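Local atomic coordinates of ribosome biogenesis GTPase A (Thermotoga maritima, PDB entry 3CNL), a protein that binds GTP, which it probably hydrolyses, and is thought to be required for a late step in the assembly of the 50S ribosomal subunit. Residues I50-K55 against I79-G84; T24-R29 against A100-V105; D30-F35 against R242-R247. One frame throughout, in Å; residues are numbered along the deposited sequence.

Contact 1 (I50-K55 against I79-G84). With GNP (phosphoaminophosphonic acid-guanylate ester), chain B.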
loop_
_atom_site.group_PDB
_atom_site.type_symbol
_atom_site.label_atom_id
_atom_site.label_comp_id
_atom_site.label_asym_id
_atom_site.label_seq_id
_atom_site.Cartn_x
_atom_site.Cartn_y
_atom_site.Cartn_z
ATOM N N ILE A 50 8.461 10.535 7.200
ATOM C CA ILE A 50 8.858 9.165 7.526
ATOM C C ILE A 50 8.235 8.224 6.483
ATOM O O ILE A 50 7.020 8.238 6.278
ATOM C CB ILE A 50 8.363 8.781 8.929
ATOM C CG1 ILE A 50 8.805 9.839 9.960
ATOM C CG2 ILE A 50 8.835 7.360 9.326
ATOM C CD1 ILE A 50 8.271 9.586 11.352
ATOM N N ILE A 51 9.061 7.428 5.812
ATOM C CA ILE A 51 8.543 6.392 4.900
ATOM C C ILE A 51 8.298 5.131 5.712
ATOM O O ILE A 51 9.224 4.583 6.300
ATOM C CB ILE A 51 9.508 6.102 3.738
ATOM C CG1 ILE A 51 9.656 7.346 2.862
ATOM C CG2 ILE A 51 9.034 4.842 2.918
ATOM C CD1 ILE A 51 10.839 7.320 1.889
ATOM N N LEU A 52 7.041 4.711 5.782
ATOM C CA LEU A 52 6.679 3.531 6.520
ATOM C C LEU A 52 6.364 2.412 5.522
ATOM O O LEU A 52 5.479 2.551 4.673
ATOM C CB LEU A 52 5.483 3.852 7.424
ATOM C CG LEU A 52 4.930 2.852 8.436
ATOM C CD1 LEU A 52 4.027 3.584 9.421
ATOM C CD2 LEU A 52 4.125 1.783 7.765
ATOM N N LEU A 53 7.117 1.317 5.604
ATOM C CA LEU A 53 6.901 0.192 4.696
ATOM C C LEU A 53 6.007 -0.789 5.406
ATOM O O LEU A 53 6.472 -1.558 6.243
ATOM C CB LEU A 53 8.228 -0.457 4.294
ATOM C CG LEU A 53 9.185 0.466 3.545
ATOM C CD1 LEU A 53 10.422 -0.312 3.124
ATOM C CD2 LEU A 53 8.518 1.185 2.323
ATOM N N ASN A 54 4.707 -0.742 5.098
ATOM C CA ASN A 54 3.726 -1.483 5.872
ATOM C C ASN A 54 3.509 -2.909 5.325
ATOM O O ASN A 54 3.954 -3.211 4.226
ATOM C CB ASN A 54 2.411 -0.704 5.866
ATOM C CG ASN A 54 1.520 -1.075 6.993
ATOM O OD1 ASN A 54 1.987 -1.515 8.020
ATOM N ND2 ASN A 54 0.217 -0.892 6.820
ATOM N N LYS A 55 2.806 -3.746 6.089
ATOM C CA LYS A 55 2.412 -5.112 5.682
ATOM C C LYS A 55 3.617 -6.044 5.431
ATOM O O LYS A 55 3.541 -6.938 4.568
ATOM C CB LYS A 55 1.470 -5.106 4.450
ATOM C CG LYS A 55 0.189 -4.239 4.586
ATOM C CD LYS A 55 -0.785 -4.426 3.427
ATOM C CE LYS A 55 -1.972 -3.469 3.580
ATOM N NZ LYS A 55 -2.993 -3.687 2.514
ATOM N N ILE A 79 11.036 3.249 8.095
ATOM C CA ILE A 79 10.769 2.184 9.048
ATOM C C ILE A 79 9.940 1.108 8.365
ATOM O O ILE A 79 9.395 1.340 7.293
ATOM C CB ILE A 79 10.017 2.692 10.297
ATOM C CG1 ILE A 79 8.595 3.143 9.941
ATOM C CG2 ILE A 79 10.844 3.801 11.004
ATOM C CD1 ILE A 79 7.682 3.330 11.130
ATOM N N THR A 80 9.845 -0.067 8.981
ATOM C CA THR A 80 8.984 -1.120 8.452
ATOM C C THR A 80 8.098 -1.557 9.598
ATOM O O THR A 80 8.512 -1.480 10.748
ATOM C CB THR A 80 9.801 -2.336 7.998
ATOM O OG1 THR A 80 10.559 -2.806 9.112
ATOM C CG2 THR A 80 10.762 -1.965 6.844
ATOM N N THR A 81 6.874 -1.986 9.294
ATOM C CA THR A 81 5.961 -2.435 10.333
ATOM C C THR A 81 4.871 -3.293 9.733
ATOM O O THR A 81 4.872 -3.548 8.536
ATOM C CB THR A 81 5.331 -1.251 11.104
ATOM O OG1 THR A 81 4.681 -1.749 12.286
ATOM C CG2 THR A 81 4.311 -0.507 10.238
ATOM N N HIS A 82 3.969 -3.775 10.586
ATOM C CA HIS A 82 2.805 -4.538 10.156
ATOM C C HIS A 82 1.736 -4.478 11.237
ATOM O O HIS A 82 2.012 -4.082 12.366
ATOM C CB HIS A 82 3.184 -5.983 9.769
ATOM C CG HIS A 82 3.519 -6.875 10.932
ATOM N ND1 HIS A 82 4.798 -7.017 11.425
ATOM C CD2 HIS A 82 2.743 -7.703 11.670
ATOM C CE1 HIS A 82 4.791 -7.872 12.432
ATOM N NE2 HIS A 82 3.555 -8.300 12.601
ATOM N N LYS A 83 0.515 -4.824 10.844
ATOM C CA LYS A 83 -0.712 -4.834 11.658
ATOM C C LYS A 83 -0.495 -5.396 13.066
ATOM O O LYS A 83 -1.022 -4.875 14.058
ATOM C CB LYS A 83 -1.675 -5.783 10.945
ATOM C CG LYS A 83 -3.108 -5.413 10.882
ATOM C CD LYS A 83 -3.851 -6.521 10.141
ATOM C CE LYS A 83 -5.230 -6.087 9.690
ATOM N NZ LYS A 83 -5.966 -7.201 8.971
ATOM N N GLY A 84 0.262 -6.490 13.130
ATOM C CA GLY A 84 0.391 -7.283 14.353
ATOM C C GLY A 84 1.546 -6.901 15.254
ATOM O O GLY A 84 1.748 -7.522 16.303
HETATM P PG GNP B . -8.129 3.263 2.408
HETATM O O1G GNP B . -7.441 4.608 2.427
HETATM O O2G GNP B . -8.217 2.681 1.009
HETATM O O3G GNP B . -9.466 3.398 3.127
HETATM N N3B GNP B . -7.479 2.089 3.251
HETATM P PB GNP B . -6.395 2.181 4.392
HETATM O O1B GNP B . -5.115 2.721 3.841
HETATM O O2B GNP B . -6.986 2.937 5.537
HETATM O O3A GNP B . -6.157 0.720 4.821
HETATM P PA GNP B . -6.843 -0.128 5.937
HETATM O O1A GNP B . -6.202 0.111 7.241
HETATM O O2A GNP B . -8.311 -0.030 5.896
HETATM O "O5'" GNP B . -6.435 -1.581 5.554
HETATM C "C5'" GNP B . -6.726 -2.152 4.270
HETATM C "C4'" GNP B . -6.649 -3.670 4.400
HETATM O "O4'" GNP B . -5.296 -4.109 4.714
HETATM C "C3'" GNP B . -7.508 -4.297 5.484
HETATM O "O3'" GNP B . -7.979 -5.549 5.008
HETATM C "C2'" GNP B . -6.514 -4.504 6.616
HETATM O "O2'" GNP B . -6.945 -5.536 7.471
HETATM C "C1'" GNP B . -5.258 -4.925 5.861
HETATM N N9 GNP B . -4.000 -4.598 6.527
HETATM C C8 GNP B . -3.664 -3.382 7.087
HETATM N N7 GNP B . -2.451 -3.372 7.586
HETATM C C5 GNP B . -1.971 -4.676 7.341
HETATM C C6 GNP B . -0.721 -5.286 7.639
HETATM O O6 GNP B . 0.262 -4.790 8.219
HETATM N N1 GNP B . -0.657 -6.619 7.193
HETATM C C2 GNP B . -1.680 -7.284 6.537
HETATM N N2 GNP B . -1.457 -8.567 6.180
HETATM N N3 GNP B . -2.843 -6.728 6.242
HETATM C C4 GNP B . -2.919 -5.433 6.679
#
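At the guanine-binding end of the sheet, N54 and K55 begin the NKxD motif (N54-K55-V56-D57) and run beside T81 and H82, which follow the short edge strand 78-80. The parallel strands leading here are joined by backbone hydrogen bonds: I79 N gives to I51 O (2.9 Å), I79 O accepts from L53 N, and T81 N gives to L53 O (3.1 Å). I79 holds CG1 between its backbone N and carbonyl carbon (chi1 67°), and its CD1 lies 3.9 Å from L52 CG. T81 CG2 presses tightly on L52 CD2 at 3.4 Å and also touches N54 OD1, while T81 OG1 bonds to E85. Strands 48-54 and 78-80, with helix 61-73 between them, form a beta-alpha-beta crossover of the P-loop GTPase fold. The connecting helix packs on the face bearing L53 and T80, and helix 87-94 on the face bearing I79. Past the strand ends, the two loops enclose the base of GNP. K83 N donates to GNP O6 at 2.6 Å. The extended K55 chain passes over one face of the purine, its CG 3.4 Å from GNP C6, and NZ bonds to GNP O4' (3.2 Å) and to N109 O. The aliphatic part of K83 lies across the opposite face, CD 3.7 Å from GNP C4. N54 ND2 donates to T110 O, tying the motif to the phosphate-binding loop.

Contact 2 (T24-R29 against A100-V105)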
loop_
_atom_site.group_PDB
_atom_site.type_symbol
_atom_site.label_atom_id
_atom_site.label_comp_id
_atom_site.label_asym_id
_atom_site.label_seq_id
_atom_site.Cartn_x
_atom_site.Cartn_y
_atom_site.Cartn_z
ATOM N N THR A 24 4.867 17.151 10.289
ATOM C CA THR A 24 5.378 15.803 10.085
ATOM C C THR A 24 4.372 14.979 9.252
ATOM O O THR A 24 3.158 15.132 9.404
ATOM C CB THR A 24 5.638 15.125 11.462
ATOM O OG1 THR A 24 6.506 15.961 12.239
ATOM C CG2 THR A 24 6.257 13.707 11.328
ATOM N N VAL A 25 4.907 14.106 8.396
ATOM C CA VAL A 25 4.153 13.239 7.487
ATOM C C VAL A 25 4.677 11.802 7.592
ATOM O O VAL A 25 5.880 11.560 7.406
ATOM C CB VAL A 25 4.340 13.693 5.992
ATOM C CG1 VAL A 25 3.731 12.680 5.019
ATOM C CG2 VAL A 25 3.707 15.056 5.765
ATOM N N VAL A 26 3.762 10.874 7.890
ATOM C CA VAL A 26 4.028 9.435 7.808
ATOM C C VAL A 26 3.396 8.921 6.509
ATOM O O VAL A 26 2.158 8.888 6.347
ATOM C CB VAL A 26 3.481 8.677 9.039
ATOM C CG1 VAL A 26 3.717 7.158 8.899
ATOM C CG2 VAL A 26 4.127 9.203 10.333
ATOM N N GLU A 27 4.265 8.588 5.566
ATOM C CA GLU A 27 3.848 8.056 4.279
ATOM C C GLU A 27 3.717 6.533 4.399
ATOM O O GLU A 27 4.707 5.805 4.550
ATOM C CB GLU A 27 4.856 8.482 3.216
ATOM C CG GLU A 27 4.481 8.166 1.790
ATOM C CD GLU A 27 5.628 8.466 0.837
ATOM O OE1 GLU A 27 5.369 8.668 -0.352
ATOM O OE2 GLU A 27 6.807 8.479 1.272
ATOM N N VAL A 28 2.476 6.068 4.359
ATOM C CA VAL A 28 2.179 4.647 4.497
ATOM C C VAL A 28 2.177 3.971 3.109
ATOM O O VAL A 28 1.250 4.157 2.296
ATOM C CB VAL A 28 0.877 4.406 5.289
ATOM C CG1 VAL A 28 0.577 2.877 5.448
ATOM C CG2 VAL A 28 0.931 5.097 6.662
ATOM N N ARG A 29 3.234 3.191 2.869
ATOM C CA ARG A 29 3.437 2.470 1.622
ATOM C C ARG A 29 3.279 0.987 1.902
ATOM O O ARG A 29 3.355 0.577 3.052
ATOM C CB ARG A 29 4.851 2.725 1.102
ATOM C CG ARG A 29 5.219 4.217 0.884
ATOM C CD ARG A 29 6.454 4.307 0.022
ATOM N NE ARG A 29 6.961 5.665 -0.035
ATOM C CZ ARG A 29 7.994 6.065 -0.762
ATOM N NH1 ARG A 29 8.655 5.205 -1.534
ATOM N NH2 ARG A 29 8.359 7.340 -0.727
ATOM N N ALA A 100 6.000 17.380 17.311
ATOM C CA ALA A 100 5.408 16.774 16.107
ATOM C C ALA A 100 3.898 16.948 16.067
ATOM O O ALA A 100 3.202 16.797 17.078
ATOM C CB ALA A 100 5.776 15.277 15.986
ATOM N N ARG A 101 3.417 17.305 14.885
ATOM C CA ARG A 101 2.000 17.277 14.558
ATOM C C ARG A 101 1.947 16.504 13.253
ATOM O O ARG A 101 2.511 16.926 12.262
ATOM C CB ARG A 101 1.459 18.683 14.377
ATOM C CG ARG A 101 1.686 19.558 15.581
ATOM C CD ARG A 101 1.623 21.025 15.185
ATOM N NE ARG A 101 0.279 21.542 15.390
ATOM C CZ ARG A 101 -0.240 21.802 16.591
ATOM N NH1 ARG A 101 0.471 21.595 17.721
ATOM N NH2 ARG A 101 -1.475 22.265 16.665
ATOM N N VAL A 102 1.293 15.352 13.278
ATOM C CA VAL A 102 1.509 14.349 12.249
ATOM C C VAL A 102 0.279 14.142 11.356
ATOM O O VAL A 102 -0.845 14.051 11.846
ATOM C CB VAL A 102 1.965 13.002 12.906
ATOM C CG1 VAL A 102 2.241 11.926 11.863
ATOM C CG2 VAL A 102 3.206 13.216 13.807
ATOM N N LEU A 103 0.514 14.079 10.047
ATOM C CA LEU A 103 -0.479 13.572 9.095
ATOM C C LEU A 103 -0.034 12.198 8.605
ATOM O O LEU A 103 1.102 12.003 8.159
ATOM C CB LEU A 103 -0.663 14.519 7.898
ATOM C CG LEU A 103 -1.534 14.033 6.717
ATOM C CD1 LEU A 103 -3.028 13.984 7.047
ATOM C CD2 LEU A 103 -1.324 14.863 5.442
ATOM N N ILE A 104 -0.944 11.241 8.709
ATOM C CA ILE A 104 -0.774 9.940 8.073
ATOM C C ILE A 104 -1.310 10.051 6.637
ATOM O O ILE A 104 -2.466 10.432 6.444
ATOM C CB ILE A 104 -1.588 8.856 8.841
ATOM C CG1 ILE A 104 -1.177 8.780 10.314
ATOM C CG2 ILE A 104 -1.473 7.457 8.166
ATOM C CD1 ILE A 104 0.324 8.616 10.561
ATOM N N VAL A 105 -0.499 9.699 5.637
ATOM C CA VAL A 105 -0.932 9.798 4.240
ATOM C C VAL A 105 -0.513 8.576 3.386
ATOM O O VAL A 105 0.453 7.880 3.705
ATOM C CB VAL A 105 -0.402 11.096 3.575
ATOM C CG1 VAL A 105 1.088 10.980 3.268
ATOM C CG2 VAL A 105 -1.153 11.373 2.292
#
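With CG1 anti to its carbonyl carbon (chi1 -57°) and the chain turned again at chi2 (-52°), I104 brings CD1 to 3.5 Å from V26 CB, the two side chains lying side by side and pointing the same way. The CG2 of V26 meets V102 CG1 at 3.6 Å, and V28 CG2 touches I104 CG2 at 3.7 Å. V102 CG2 lies 3.9 Å from T24 CB and close to T24 CG2. On the other face of the sheet, V25 CG1 and V105 CG1 approach to 3.6 Å. These are neighbouring parallel strands in the middle of the GTPase sheet. Strand 101-106 leads into the P-loop, and helix 112-120 packs on the face bearing V28 and I104. Five backbone hydrogen bonds join them, from T24 N to R101 O (3.1 Å, the least straight) through V28 N to V105 O (2.8 Å). An alanine in place of V102 would probably open a gap between V26 and T24, leaving V26 CG2 with I104 CD1 alone of its two methyl neighbours here. Within strand 24-30, R29 NH2 forms a salt bridge to E27 OE2 (2.8 Å), approaching from above the carboxylate plane, while E27 OE1 accepts from A39 N and R29 NH1 reaches P34 O.

Contact 3 (D30-F35 against R242-R247)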
loop_
_atom_site.group_PDB
_atom_site.type_symbol
_atom_site.label_atom_id
_atom_site.label_comp_id
_atom_site.label_asym_id
_atom_site.label_seq_id
_atom_site.Cartn_x
_atom_site.Cartn_y
_atom_site.Cartn_z
ATOM N N ASP A 30 3.058 0.198 0.858
ATOM C CA ASP A 30 3.055 -1.266 0.948
ATOM C C ASP A 30 4.506 -1.680 0.670
ATOM O O ASP A 30 5.088 -1.253 -0.321
ATOM C CB ASP A 30 2.059 -1.858 -0.081
ATOM C CG ASP A 30 1.813 -3.358 0.112
ATOM O OD1 ASP A 30 2.793 -4.106 0.225
ATOM O OD2 ASP A 30 0.639 -3.806 0.122
ATOM N N ALA A 31 5.102 -2.472 1.566
ATOM C CA ALA A 31 6.480 -2.965 1.408
ATOM C C ALA A 31 6.657 -3.853 0.186
ATOM O O ALA A 31 7.777 -4.047 -0.304
ATOM C CB ALA A 31 6.902 -3.749 2.667
ATOM N N ARG A 32 5.564 -4.417 -0.315
ATOM C CA ARG A 32 5.659 -5.292 -1.508
ATOM C C ARG A 32 5.845 -4.491 -2.803
ATOM O O ARG A 32 6.298 -5.014 -3.847
ATOM C CB ARG A 32 4.422 -6.174 -1.601
ATOM C CG ARG A 32 4.233 -7.092 -0.413
ATOM C CD ARG A 32 2.880 -7.823 -0.429
ATOM N NE ARG A 32 1.745 -6.878 -0.340
ATOM C CZ ARG A 32 0.472 -7.210 -0.567
ATOM N NH1 ARG A 32 0.164 -8.464 -0.899
ATOM N NH2 ARG A 32 -0.508 -6.301 -0.467
ATOM N N ALA A 33 5.490 -3.213 -2.741
ATOM C CA ALA A 33 5.597 -2.340 -3.911
ATOM C C ALA A 33 5.898 -0.914 -3.461
ATOM O O ALA A 33 5.027 -0.064 -3.546
ATOM C CB ALA A 33 4.249 -2.371 -4.716
ATOM N N PRO A 34 7.111 -0.651 -2.931
ATOM C CA PRO A 34 7.415 0.694 -2.408
ATOM C C PRO A 34 7.444 1.854 -3.381
ATOM O O PRO A 34 7.175 2.979 -2.954
ATOM C CB PRO A 34 8.787 0.515 -1.722
ATOM C CG PRO A 34 8.848 -0.948 -1.450
ATOM C CD PRO A 34 8.209 -1.590 -2.648
ATOM N N PHE A 35 7.789 1.622 -4.652
ATOM C CA PHE A 35 7.724 2.707 -5.625
ATOM C C PHE A 35 6.270 2.924 -6.046
ATOM O O PHE A 35 5.767 4.053 -6.025
ATOM C CB PHE A 35 8.598 2.455 -6.862
ATOM C CG PHE A 35 10.073 2.771 -6.680
ATOM C CD1 PHE A 35 10.518 3.664 -5.707
ATOM C CD2 PHE A 35 11.011 2.190 -7.524
ATOM C CE1 PHE A 35 11.868 3.935 -5.559
ATOM C CE2 PHE A 35 12.376 2.468 -7.394
ATOM C CZ PHE A 35 12.800 3.335 -6.425
ATOM N N ARG A 242 3.594 -15.131 0.571
ATOM C CA ARG A 242 4.517 -14.051 0.997
ATOM C C ARG A 242 5.360 -13.653 -0.204
ATOM O O ARG A 242 6.356 -14.293 -0.517
ATOM C CB ARG A 242 5.481 -14.512 2.096
ATOM C CG ARG A 242 5.312 -13.914 3.486
ATOM C CD ARG A 242 6.609 -14.039 4.300
ATOM N NE ARG A 242 6.363 -14.016 5.742
ATOM C CZ ARG A 242 6.643 -13.000 6.551
ATOM N NH1 ARG A 242 7.193 -11.892 6.085
ATOM N NH2 ARG A 242 6.349 -13.089 7.839
ATOM N N VAL A 243 4.956 -12.587 -0.871
ATOM C CA VAL A 243 5.434 -12.282 -2.207
ATOM C C VAL A 243 5.551 -10.749 -2.318
ATOM O O VAL A 243 4.673 -10.056 -1.854
ATOM C CB VAL A 243 4.423 -12.875 -3.245
ATOM C CG1 VAL A 243 4.370 -12.083 -4.496
ATOM C CG2 VAL A 243 4.787 -14.336 -3.582
ATOM N N SER A 244 6.656 -10.243 -2.876
ATOM C CA SER A 244 6.798 -8.823 -3.207
ATOM C C SER A 244 6.724 -8.601 -4.718
ATOM O O SER A 244 6.850 -9.548 -5.490
ATOM C CB SER A 244 8.101 -8.247 -2.643
ATOM O OG SER A 244 8.072 -8.217 -1.231
ATOM N N PHE A 245 6.517 -7.355 -5.145
ATOM C CA PHE A 245 6.202 -7.091 -6.554
ATOM C C PHE A 245 7.181 -6.154 -7.231
ATOM O O PHE A 245 7.073 -5.933 -8.438
ATOM C CB PHE A 245 4.763 -6.559 -6.717
ATOM C CG PHE A 245 3.721 -7.320 -5.901
ATOM C CD1 PHE A 245 3.468 -8.668 -6.144
ATOM C CD2 PHE A 245 2.973 -6.668 -4.935
ATOM C CE1 PHE A 245 2.520 -9.363 -5.402
ATOM C CE2 PHE A 245 2.016 -7.346 -4.194
ATOM C CZ PHE A 245 1.794 -8.700 -4.417
ATOM N N GLU A 246 8.100 -5.594 -6.441
ATOM C CA GLU A 246 9.139 -4.663 -6.908
ATOM C C GLU A 246 10.395 -4.878 -6.078
ATOM O O GLU A 246 10.294 -5.163 -4.883
ATOM C CB GLU A 246 8.735 -3.210 -6.654
ATOM C CG GLU A 246 7.484 -2.781 -7.258
ATOM C CD GLU A 246 7.324 -1.305 -7.243
ATOM O OE1 GLU A 246 7.125 -0.746 -6.143
ATOM O OE2 GLU A 246 7.360 -0.713 -8.344
ATOM N N ARG A 247 11.552 -4.688 -6.721
ATOM C CA ARG A 247 12.897 -4.721 -6.125
ATOM C C ARG A 247 13.628 -3.417 -6.461
ATOM O O ARG A 247 13.447 -2.897 -7.557
ATOM C CB ARG A 247 13.719 -5.856 -6.745
ATOM C CG ARG A 247 13.304 -7.264 -6.414
ATOM C CD ARG A 247 13.817 -8.208 -7.515
ATOM N NE ARG A 247 15.106 -7.777 -8.078
ATOM C CZ ARG A 247 15.850 -8.500 -8.922
ATOM N NH1 ARG A 247 15.445 -9.705 -9.317
ATOM N NH2 ARG A 247 17.008 -8.022 -9.374
HETATM O O HOH W 1 9.370 -6.294 -0.012
#
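V243 makes the first contact through its carbonyl oxygen, which lies 3.2 Å from CD of R32 and close to CG as well. S244 comes next, its OG beside the backbone of R32; this hydroxyl accepts from D60 N and shares a water with A31 O, the water lying 2.6 Å from S244 OG. F245 N then donates to R32 O (2.7 Å), and E246 N adds a weak bond to the same oxygen. The F245 ring runs alongside the arginine and carries CE2 to 3.7 Å above the guanidinium plane, offset toward the rim. The two planes stand 51° apart, so this is contact at one face and no parallel stack. R32 is held firmly from its own side too. Its sequence, D-A-R, is consistent with the DAR motif of YlqF/YawG-type GTPases, here folded as a type I turn from D30 to A33 with an Asx turn inside it. A bend at chi3 (-63°) sets NE toward the D30 carboxylate, which NE and NH2 grip side-on, NH2 to OD2 at 2.8 Å, while D30 OD1 uses its anti lone pair for R32 N. NH1 and NH2 also donate to V235 O and A236 O, which close helix 224-236, so that the turn joins the GTPase domain to the helical C-terminal part of the chain. Last comes E246: its CG packs against A33 CA (3.9 Å), and OE1 accepts from F35 N (2.9 Å) on the syn side, 23° out of the carboxylate plane; A36 N is a second donor.

How the contacts relate
All three contacts are largely buried, yet their chemistry follows their place in the fold. Contacts 1 and 2 are parallel strand pairs of one sheet, and strands 24-30 and 48-54, one from each, lie side by side, I50 N and N54 N probably hydrogen-bonded to V25 O and R29 O. Contact 2 is central and almost wholly aliphatic; contact 1 starts alike but turns polar where the strands end and the nucleotide enters. Contact 3 has no helix or strand pairing: R32 O and the E246 carboxylate accept, F245 lies over the guanidinium, a water bridges, and the salt bridge is internal to 30-35. A31 N probably bonds to N54 O, linking it to contact 1.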